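Local atomic coordinates of alternansucrase (Leuconostoc mesenteroides, PDB entry 6HVG), a protein that belongs to glycosyl hydrolase family 70, built around a TIM-type barrel with a bound calcium ion and accompanied by choline-binding-type and cell-wall-binding-type repeats. Residues T419-N424 / D435-L440; T486-Q491 / T498-D503; D636-K639 / G643-K646; K1224-Q1227 / Q1232-D1235. One frame throughout, in Å; residues are numbered along the deposited sequence.

Interaction 1: T419-N424 / D435-L440; sequences TDILKN and DMRPLL
Ile421 lies against the side chain of Arg437 and brushes Asp435, an apolar meeting in which the charged groups take part through their carbons and through a flat face. Followed outward from CB, the isoleucine divides into two arms. The CG1 arm, anti to the carbonyl carbon (chi1 -71°), first passes Asp435, with CG1 4.1 Å from Asp435 CB. Its terminal methyl then reaches Arg437: Ile421 CD1 is 3.6 Å from Arg437 CG and sits over the centre of the guanidinium, 3.9 Å above its plane. The other arm is lighter in its touch, Ile421 CG2 coming to 4.1 Å from Arg437 NH2. The two side chains run roughly at right angles, and the bend of the arginine at chi2 (-68°) turns its flat end back beneath the methyl. The rotation of that end is set by polar bonds around it. Arg437 NH1 donates to Met436 O at 3.0 Å, within the guanidinium plane but well above the plane of the carbonyl, while NH2 makes a salt bridge with Glu489. Asp435 directs OD2 to Thr432. The strands concerned are not partners: 420-423 pairs with 427-430 as a β-hairpin and 437-438 pairs with 415-416, so the contact is side-chain packing between two small antiparallel sheets, both backed by helix 474-495.

Interaction 2: T486-Q491 / T498-D503; sequences TAIEQQ and TEWLRD
Trp500 and Leu501 meet Ile488 and Gln491 between two successive helices. In the first shell, the six-membered part of the indole receives most of the contact. Gln491 CB approaches it obliquely near the rim, 3.7 Å from Trp500 CZ2, and the carbonyl oxygen Ile488 O lies by the ring edge close to its plane, 3.8 Å from the same CZ2. Beside this, two methyls close the apolar part of the interface: Ile488 CG2 is 3.9 Å from Leu501 CD2, the side chains crossing at about a right angle.

The next shell explains how the indole is held. Trp500 CG stands between the backbone N and the carbonyl carbon (chi1 70°), which brings the ring back over its own helix start; there Leu501 CB lies 4.0 Å above the ring plane over its centre, on the opposite side from Gln491, and NE1 forms a weak hydrogen bond with Ser497 O. Leu501 itself, with CG anti to the backbone N (chi1 -173°), also touches Trp415. Ile488 is backed by Tyr453 and Leu462 of helix 447-462, which extends the apolar layer beyond the pair.

The helix segments 486-491 and 499-503 approach to 11.1 Å between axes, their directions 133° apart, and a short connection joins the parent helices 474-495 and 499-511. This is a splayed α-helical hairpin, part of a small helical bundle consistent with the helical domain IV of family 70 enzymes.

Interaction 3: D636-K639 / G643-K646; sequences DYFK and GTDK
Lys639 and Thr644 meet at the C-terminal end of helix 629-642, where Gly643, with positive phi (53°), ends the helical run and the chain goes straight into a type I β-turn. The helix end and the turn are joined by backbone bonds: Gly643 N donates to Lys639 O at 2.9 Å, a bent helical bond with an N-H...O angle of 131°, and Lys646 N closes the turn on Gly643 O.

The side chains are laid across one another. Lys639 runs extended beyond CG, and both Thr644 and Asp645 cross it at about a right angle. Thr644 meets its first carbons, OG1 lying 3.5 Å from Lys639 CG. Asp645 comes next along the same chain, its carboxylate carbon CG 3.8 Å from Lys639 CG and its OD2 equally near Lys639 CG and CD, 4.0 Å from each. The threonine divides its two branches between neighbours: with OG1 between the backbone N and the carbonyl carbon (chi1 53°) and thus beside the lysine, CG2 is left to Phe638, 4.0 Å from Phe638 CB and at the edge of the aromatic ring. Phe638 also touches Met601 and His654, and Val1033 touches both Lys639 and Thr644.

The lysine ammonium lies between two acids without a close bond to either. Across the contact Lys639 NZ stays 5.2 Å from Asp645 OD2, an attraction through space at most, whereas one helical turn back it makes a long salt bridge, with NZ 3.8 Å from Asp636 OD1.

Interaction 4: K1224-Q1227 / Q1232-D1235; sequences KQNQ and QPID
Where Asn1226 and Pro1233 pass each other with their CA atoms 4.1 Å apart, the chain doubles back on itself and is held by a nearly straight backbone bond, Gln1227 N to Gln1232 O at 2.8 Å with an N-H...O angle of 171°. The same oxygen is also approached by Asn1226 CA in a CA-H...O contact, and on the other side of the crossing Pro1233 CA makes a similar one with Gln1225 O, at 3.3 Å. Proline has no N-H to offer, so the amide oxygen of Asn1226 meets it without a hydrogen bond: OD1 lies over the Gln1232–Pro1233 peptide, 3.2 Å from Pro1233 N, and beside the ring carbon CD. With CG anti to the carbonyl carbon (chi1 -73°), the asparagine amide reaches across to that peptide. The pyrrolidine is touched on its CB by Gln1225 O, 3.4 Å away. Gln1227 bends at chi2 and rests its CB and CG near Gln1232 O, while its NE2 comes only to 4.3 Å from Ile1234 CG2. This crossing belongs to the loop between helix 1220-1224 and strand 1248-1252. Its inner side chains lie on two neighbouring helices: Gln1227 on Asp629, Lys632 and Ile633 of helix 629-642 and on Gln590 of helix 587-601, and Ile1234 on Gln590 and Leu594 of the latter.

In the fold
The four contacts form two groups. Interactions 1 and 2 adjoin, their centres about 10 Å apart, and share helix 474-495: Glu489, on the helix turn between Ile488 and Gln491, carries the salt bridge that ties the first to the second. Interactions 3 and 4 lie about 17 Å apart between centres and do not touch; interaction 3 lies at the end of helix 629-642, interaction 4 packs against that helix, and both touch helix 587-601. Centres in different groups are 56 Å or more apart. Interaction 1 is buried and depends on methyls against an arginine. Interaction 2, partly buried, is aromatic and aliphatic. Interactions 3 and 4 instead rely on backbone bonds that end a helix or cross a loop, interaction 4 being the most exposed.

Interaction 1: T419-N424 / D435-L440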
# COMPACT_ATOMS: atom_id res chain seq x y z
N THR A 419 29.01 22.36 -32.30
CA THR A 419 29.65 23.47 -33.00
C THR A 419 29.04 23.68 -34.40
O THR A 419 28.63 24.79 -34.75
CB THR A 419 31.18 23.24 -33.10
OG1 THR A 419 31.72 23.13 -31.78
CG2 THR A 419 31.87 24.39 -33.82
N ASP A 420 29.00 22.60 -35.19
CA ASP A 420 28.43 22.61 -36.55
C ASP A 420 27.34 21.53 -36.67
O ASP A 420 27.26 20.61 -35.85
CB ASP A 420 29.51 22.35 -37.62
CG ASP A 420 30.59 23.42 -37.64
OD1 ASP A 420 30.30 24.60 -37.90
OD2 ASP A 420 31.77 23.06 -37.43
N ILE A 421 26.53 21.67 -37.72
CA ILE A 421 25.41 20.78 -37.97
C ILE A 421 25.51 20.28 -39.41
O ILE A 421 25.67 21.07 -40.34
CB ILE A 421 24.07 21.53 -37.82
CG1 ILE A 421 23.78 21.87 -36.34
CG2 ILE A 421 22.92 20.73 -38.45
CD1 ILE A 421 23.18 20.73 -35.55
N LEU A 422 25.40 18.97 -39.59
CA LEU A 422 25.40 18.35 -40.91
C LEU A 422 24.03 18.51 -41.56
O LEU A 422 23.32 17.53 -41.70
CB LEU A 422 25.76 16.87 -40.78
CG LEU A 422 25.88 16.01 -42.03
CD1 LEU A 422 27.16 16.35 -42.77
CD2 LEU A 422 25.80 14.51 -41.72
N LYS A 423 23.66 19.73 -41.96
CA LYS A 423 22.30 19.98 -42.48
C LYS A 423 22.03 19.03 -43.65
O LYS A 423 22.91 18.79 -44.48
CB LYS A 423 22.06 21.46 -42.87
CG LYS A 423 22.73 21.91 -44.16
CD LYS A 423 21.97 23.06 -44.85
CE LYS A 423 22.81 23.74 -45.98
NZ LYS A 423 22.11 23.87 -47.30
N ASN A 424 20.85 18.41 -43.62
CA ASN A 424 20.38 17.54 -44.70
C ASN A 424 21.32 16.38 -45.01
O ASN A 424 21.12 15.66 -46.00
CB ASN A 424 20.13 18.38 -45.97
CG ASN A 424 19.24 17.68 -46.99
OD1 ASN A 424 18.42 16.82 -46.64
ND2 ASN A 424 19.38 18.05 -48.25
N ASP A 435 19.61 25.48 -32.76
CA ASP A 435 19.97 24.16 -33.32
C ASP A 435 20.52 23.24 -32.24
O ASP A 435 21.73 23.06 -32.09
CB ASP A 435 21.01 24.31 -34.45
CG ASP A 435 20.42 24.87 -35.72
OD1 ASP A 435 19.24 24.61 -35.98
OD2 ASP A 435 21.15 25.59 -36.44
N MET A 436 19.61 22.65 -31.49
CA MET A 436 19.96 21.77 -30.39
C MET A 436 19.86 20.35 -30.90
O MET A 436 18.99 20.05 -31.72
CB MET A 436 19.03 22.01 -29.20
CG MET A 436 19.26 23.35 -28.54
SD MET A 436 20.70 23.25 -27.44
CE MET A 436 20.50 24.73 -26.46
N ARG A 437 20.75 19.48 -30.46
CA ARG A 437 20.71 18.09 -30.89
C ARG A 437 20.87 17.17 -29.67
O ARG A 437 21.44 17.57 -28.67
CB ARG A 437 21.83 17.81 -31.91
CG ARG A 437 21.58 18.36 -33.31
CD ARG A 437 20.43 17.63 -34.00
NE ARG A 437 20.15 18.08 -35.37
CZ ARG A 437 19.52 19.21 -35.70
NH1 ARG A 437 19.13 20.06 -34.75
NH2 ARG A 437 19.33 19.52 -36.97
N PRO A 438 20.34 15.94 -29.74
CA PRO A 438 20.43 15.03 -28.61
C PRO A 438 21.85 14.58 -28.36
O PRO A 438 22.55 14.19 -29.30
CB PRO A 438 19.55 13.83 -29.02
CG PRO A 438 19.38 13.94 -30.46
CD PRO A 438 19.58 15.37 -30.85
N LEU A 439 22.24 14.57 -27.10
CA LEU A 439 23.53 14.09 -26.69
C LEU A 439 23.79 12.68 -27.20
O LEU A 439 24.91 12.34 -27.59
CB LEU A 439 23.63 14.12 -25.16
CG LEU A 439 25.02 13.90 -24.55
CD1 LEU A 439 26.03 14.95 -24.98
CD2 LEU A 439 24.89 13.91 -23.05
N LEU A 440 22.77 11.84 -27.18
CA LEU A 440 22.89 10.45 -27.61
C LEU A 440 23.10 10.23 -29.12
O LEU A 440 23.29 9.09 -29.56
CB LEU A 440 21.68 9.64 -27.13
CG LEU A 440 21.48 9.48 -25.61
CD1 LEU A 440 20.17 8.77 -25.31
CD2 LEU A 440 22.63 8.70 -24.98

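Interaction 2: T486-Q491 / T498-D503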
# COMPACT_ATOMS: atom_id res chain seq x y z
N THR A 486 23.51 11.16 -40.07
CA THR A 486 23.19 11.63 -41.40
C THR A 486 21.67 11.44 -41.63
O THR A 486 20.95 12.39 -41.92
CB THR A 486 24.06 10.90 -42.46
OG1 THR A 486 25.41 11.36 -42.35
CG2 THR A 486 23.55 11.14 -43.89
N ALA A 487 21.18 10.23 -41.42
CA ALA A 487 19.76 9.94 -41.61
C ALA A 487 18.88 10.84 -40.77
O ALA A 487 17.80 11.21 -41.20
CB ALA A 487 19.48 8.48 -41.29
N ILE A 488 19.33 11.16 -39.56
CA ILE A 488 18.59 12.05 -38.70
C ILE A 488 18.46 13.43 -39.35
O ILE A 488 17.37 14.02 -39.36
CB ILE A 488 19.22 12.17 -37.30
CG1 ILE A 488 18.90 10.91 -36.49
CG2 ILE A 488 18.68 13.39 -36.53
CD1 ILE A 488 19.74 10.74 -35.24
N GLU A 489 19.54 13.96 -39.89
CA GLU A 489 19.51 15.30 -40.45
C GLU A 489 18.63 15.38 -41.69
O GLU A 489 18.08 16.44 -42.01
CB GLU A 489 20.92 15.79 -40.75
CG GLU A 489 21.83 15.87 -39.54
CD GLU A 489 21.52 17.02 -38.58
OE1 GLU A 489 20.43 17.61 -38.67
OE2 GLU A 489 22.38 17.30 -37.73
N GLN A 490 18.49 14.24 -42.38
CA GLN A 490 17.61 14.13 -43.54
C GLN A 490 16.11 14.17 -43.20
O GLN A 490 15.33 14.83 -43.89
CB GLN A 490 17.92 12.85 -44.33
CG GLN A 490 19.26 12.90 -45.07
CD GLN A 490 19.68 11.54 -45.60
OE1 GLN A 490 19.05 10.53 -45.32
NE2 GLN A 490 20.78 11.52 -46.36
N GLN A 491 15.72 13.47 -42.13
CA GLN A 491 14.34 13.49 -41.69
C GLN A 491 14.00 14.82 -40.99
O GLN A 491 12.82 15.16 -40.90
CB GLN A 491 14.00 12.31 -40.78
CG GLN A 491 14.10 10.93 -41.42
CD GLN A 491 12.90 10.53 -42.27
OE1 GLN A 491 13.06 10.08 -43.41
NE2 GLN A 491 11.70 10.64 -41.69
N THR A 498 12.01 19.00 -35.19
CA THR A 498 12.78 18.07 -34.36
C THR A 498 11.93 17.33 -33.32
O THR A 498 12.47 16.57 -32.52
CB THR A 498 13.93 18.79 -33.62
OG1 THR A 498 13.43 19.88 -32.84
CG2 THR A 498 14.98 19.30 -34.59
N GLU A 499 10.62 17.55 -33.32
CA GLU A 499 9.76 16.94 -32.29
C GLU A 499 9.67 15.44 -32.45
O GLU A 499 9.57 14.71 -31.47
CB GLU A 499 8.35 17.57 -32.29
CG GLU A 499 8.32 19.06 -31.93
CD GLU A 499 8.88 19.38 -30.54
OE1 GLU A 499 8.67 18.58 -29.59
OE2 GLU A 499 9.53 20.44 -30.39
N TRP A 500 9.67 14.97 -33.69
CA TRP A 500 9.71 13.53 -33.97
C TRP A 500 10.92 12.85 -33.30
O TRP A 500 10.82 11.71 -32.83
CB TRP A 500 9.72 13.26 -35.49
CG TRP A 500 11.00 13.66 -36.10
CD1 TRP A 500 11.36 14.91 -36.51
CD2 TRP A 500 12.14 12.82 -36.29
NE1 TRP A 500 12.64 14.90 -36.98
CE2 TRP A 500 13.15 13.63 -36.86
CE3 TRP A 500 12.41 11.46 -36.06
CZ2 TRP A 500 14.41 13.12 -37.19
CZ3 TRP A 500 13.66 10.97 -36.39
CH2 TRP A 500 14.64 11.79 -36.95
N LEU A 501 12.06 13.56 -33.25
CA LEU A 501 13.29 13.07 -32.61
C LEU A 501 13.19 13.12 -31.08
O LEU A 501 13.56 12.16 -30.41
CB LEU A 501 14.49 13.88 -33.09
CG LEU A 501 15.90 13.42 -32.68
CD1 LEU A 501 16.29 12.05 -33.19
CD2 LEU A 501 16.91 14.43 -33.20
N ARG A 502 12.66 14.20 -30.53
CA ARG A 502 12.41 14.27 -29.08
C ARG A 502 11.65 13.03 -28.61
O ARG A 502 11.98 12.43 -27.60
CB ARG A 502 11.62 15.52 -28.71
CG ARG A 502 12.38 16.82 -28.87
CD ARG A 502 13.22 17.14 -27.66
NE ARG A 502 13.94 18.41 -27.81
CZ ARG A 502 14.80 18.90 -26.92
NH1 ARG A 502 15.10 18.25 -25.81
NH2 ARG A 502 15.40 20.05 -27.17
N ASP A 503 10.62 12.66 -29.36
CA ASP A 503 9.79 11.50 -29.00
C ASP A 503 10.54 10.18 -29.18
O ASP A 503 10.34 9.24 -28.42
CB ASP A 503 8.49 11.49 -29.83
CG ASP A 503 7.61 12.72 -29.55
OD1 ASP A 503 7.77 13.34 -28.46
OD2 ASP A 503 6.75 13.05 -30.41

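Interaction 3: D636-K639 / G643-K646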
# COMPACT_ATOMS: atom_id res chain seq x y z
N ASP A 636 0.18 24.67 21.48
CA ASP A 636 0.63 25.92 22.09
C ASP A 636 0.07 27.16 21.40
O ASP A 636 -0.17 28.17 22.07
CB ASP A 636 2.16 25.95 22.12
CG ASP A 636 2.74 24.89 23.06
OD1 ASP A 636 1.94 24.15 23.67
OD2 ASP A 636 3.98 24.81 23.19
N TYR A 637 -0.12 27.08 20.09
CA TYR A 637 -0.74 28.15 19.30
C TYR A 637 -2.17 28.39 19.77
O TYR A 637 -2.55 29.51 20.07
CB TYR A 637 -0.72 27.79 17.81
CG TYR A 637 -1.47 28.76 16.94
CD1 TYR A 637 -0.90 29.98 16.54
CD2 TYR A 637 -2.78 28.50 16.54
CE1 TYR A 637 -1.60 30.88 15.77
CE2 TYR A 637 -3.48 29.41 15.76
CZ TYR A 637 -2.88 30.59 15.39
OH TYR A 637 -3.57 31.48 14.63
N PHE A 638 -2.94 27.32 19.87
CA PHE A 638 -4.30 27.40 20.39
C PHE A 638 -4.37 27.91 21.84
O PHE A 638 -5.30 28.63 22.20
CB PHE A 638 -5.00 26.05 20.29
CG PHE A 638 -5.57 25.75 18.93
CD1 PHE A 638 -4.75 25.55 17.84
CD2 PHE A 638 -6.93 25.62 18.76
CE1 PHE A 638 -5.26 25.25 16.61
CE2 PHE A 638 -7.46 25.34 17.51
CZ PHE A 638 -6.62 25.17 16.43
N LYS A 639 -3.38 27.55 22.66
CA LYS A 639 -3.30 28.04 24.03
C LYS A 639 -3.10 29.55 24.03
O LYS A 639 -3.81 30.28 24.72
CB LYS A 639 -2.18 27.35 24.80
CG LYS A 639 -2.50 25.93 25.22
CD LYS A 639 -1.25 25.15 25.67
CE LYS A 639 -1.63 23.78 26.21
NZ LYS A 639 -0.53 22.79 26.27
N GLY A 643 -6.71 30.66 24.70
CA GLY A 643 -6.72 30.23 26.10
C GLY A 643 -7.42 28.89 26.32
O GLY A 643 -8.21 28.74 27.25
N THR A 644 -7.11 27.91 25.48
CA THR A 644 -7.72 26.59 25.55
C THR A 644 -7.41 25.85 26.84
O THR A 644 -8.19 24.99 27.27
CB THR A 644 -7.30 25.70 24.37
OG1 THR A 644 -5.87 25.65 24.27
CG2 THR A 644 -7.89 26.24 23.07
N ASP A 645 -6.29 26.18 27.47
CA ASP A 645 -5.95 25.56 28.76
C ASP A 645 -6.59 26.25 29.97
O ASP A 645 -6.38 25.80 31.10
CB ASP A 645 -4.44 25.41 28.94
CG ASP A 645 -3.67 26.71 28.78
OD1 ASP A 645 -4.25 27.72 28.28
OD2 ASP A 645 -2.47 26.71 29.13
N LYS A 646 -7.41 27.29 29.74
CA LYS A 646 -7.99 28.06 30.85
C LYS A 646 -9.30 27.47 31.35
O LYS A 646 -9.57 27.48 32.55
CB LYS A 646 -8.24 29.53 30.44
CG LYS A 646 -7.05 30.34 29.96
CD LYS A 646 -6.06 30.73 31.05
CE LYS A 646 -5.10 29.60 31.43
NZ LYS A 646 -3.69 30.00 31.73

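Interaction 4: K1224-Q1227 / Q1232-D1235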
# COMPACT_ATOMS: atom_id res chain seq x y z
N LYS A 1224 10.28 31.24 21.00
CA LYS A 1224 11.40 31.03 21.92
C LYS A 1224 11.39 29.67 22.61
O LYS A 1224 12.43 29.21 23.05
CB LYS A 1224 11.45 32.15 22.96
CG LYS A 1224 11.89 33.50 22.37
CD LYS A 1224 11.71 34.65 23.36
CE LYS A 1224 12.72 34.61 24.49
NZ LYS A 1224 12.41 35.65 25.50
N GLN A 1225 10.24 29.02 22.68
CA GLN A 1225 10.12 27.70 23.31
C GLN A 1225 10.77 26.60 22.49
O GLN A 1225 10.50 26.48 21.29
CB GLN A 1225 8.64 27.36 23.49
CG GLN A 1225 8.36 25.93 23.93
CD GLN A 1225 8.54 25.73 25.42
OE1 GLN A 1225 8.17 26.60 26.23
NE2 GLN A 1225 9.06 24.57 25.81
N ASN A 1226 11.61 25.78 23.13
CA ASN A 1226 12.25 24.64 22.45
C ASN A 1226 11.31 23.47 22.21
O ASN A 1226 10.53 23.10 23.06
CB ASN A 1226 13.43 24.09 23.25
CG ASN A 1226 14.63 25.00 23.21
OD1 ASN A 1226 14.98 25.54 22.16
ND2 ASN A 1226 15.27 25.16 24.35
N GLN A 1227 11.43 22.90 21.01
CA GLN A 1227 10.74 21.70 20.60
C GLN A 1227 11.56 20.48 20.98
O GLN A 1227 12.77 20.55 21.01
CB GLN A 1227 10.51 21.72 19.09
CG GLN A 1227 9.62 22.86 18.61
CD GLN A 1227 8.23 22.71 19.14
OE1 GLN A 1227 7.78 21.58 19.43
NE2 GLN A 1227 7.52 23.83 19.28
N GLN A 1232 15.64 22.73 19.64
CA GLN A 1232 15.65 24.10 19.12
C GLN A 1232 14.24 24.64 19.12
O GLN A 1232 13.28 23.88 19.16
CB GLN A 1232 16.21 24.13 17.69
CG GLN A 1232 17.70 23.86 17.59
CD GLN A 1232 18.52 24.98 18.24
OE1 GLN A 1232 19.17 24.77 19.27
NE2 GLN A 1232 18.47 26.18 17.65
N PRO A 1233 14.09 25.97 19.08
CA PRO A 1233 12.79 26.55 18.85
C PRO A 1233 12.51 26.66 17.36
O PRO A 1233 13.42 26.55 16.54
CB PRO A 1233 12.92 27.94 19.49
CG PRO A 1233 14.36 28.28 19.38
CD PRO A 1233 15.13 27.00 19.23
N ILE A 1234 11.26 26.89 16.99
CA ILE A 1234 10.93 27.15 15.60
C ILE A 1234 11.63 28.43 15.14
O ILE A 1234 11.93 29.33 15.94
CB ILE A 1234 9.40 27.26 15.34
CG1 ILE A 1234 8.79 28.45 16.09
CG2 ILE A 1234 8.69 25.97 15.74
CD1 ILE A 1234 7.38 28.76 15.64
N ASP A 1235 11.90 28.48 13.84
CA ASP A 1235 12.71 29.53 13.27
C ASP A 1235 11.91 30.26 12.20
O ASP A 1235 11.77 29.79 11.08
CB ASP A 1235 14.00 28.92 12.70
CG ASP A 1235 14.96 29.95 12.13
OD1 ASP A 1235 14.66 31.17 12.20
OD2 ASP A 1235 16.01 29.52 11.59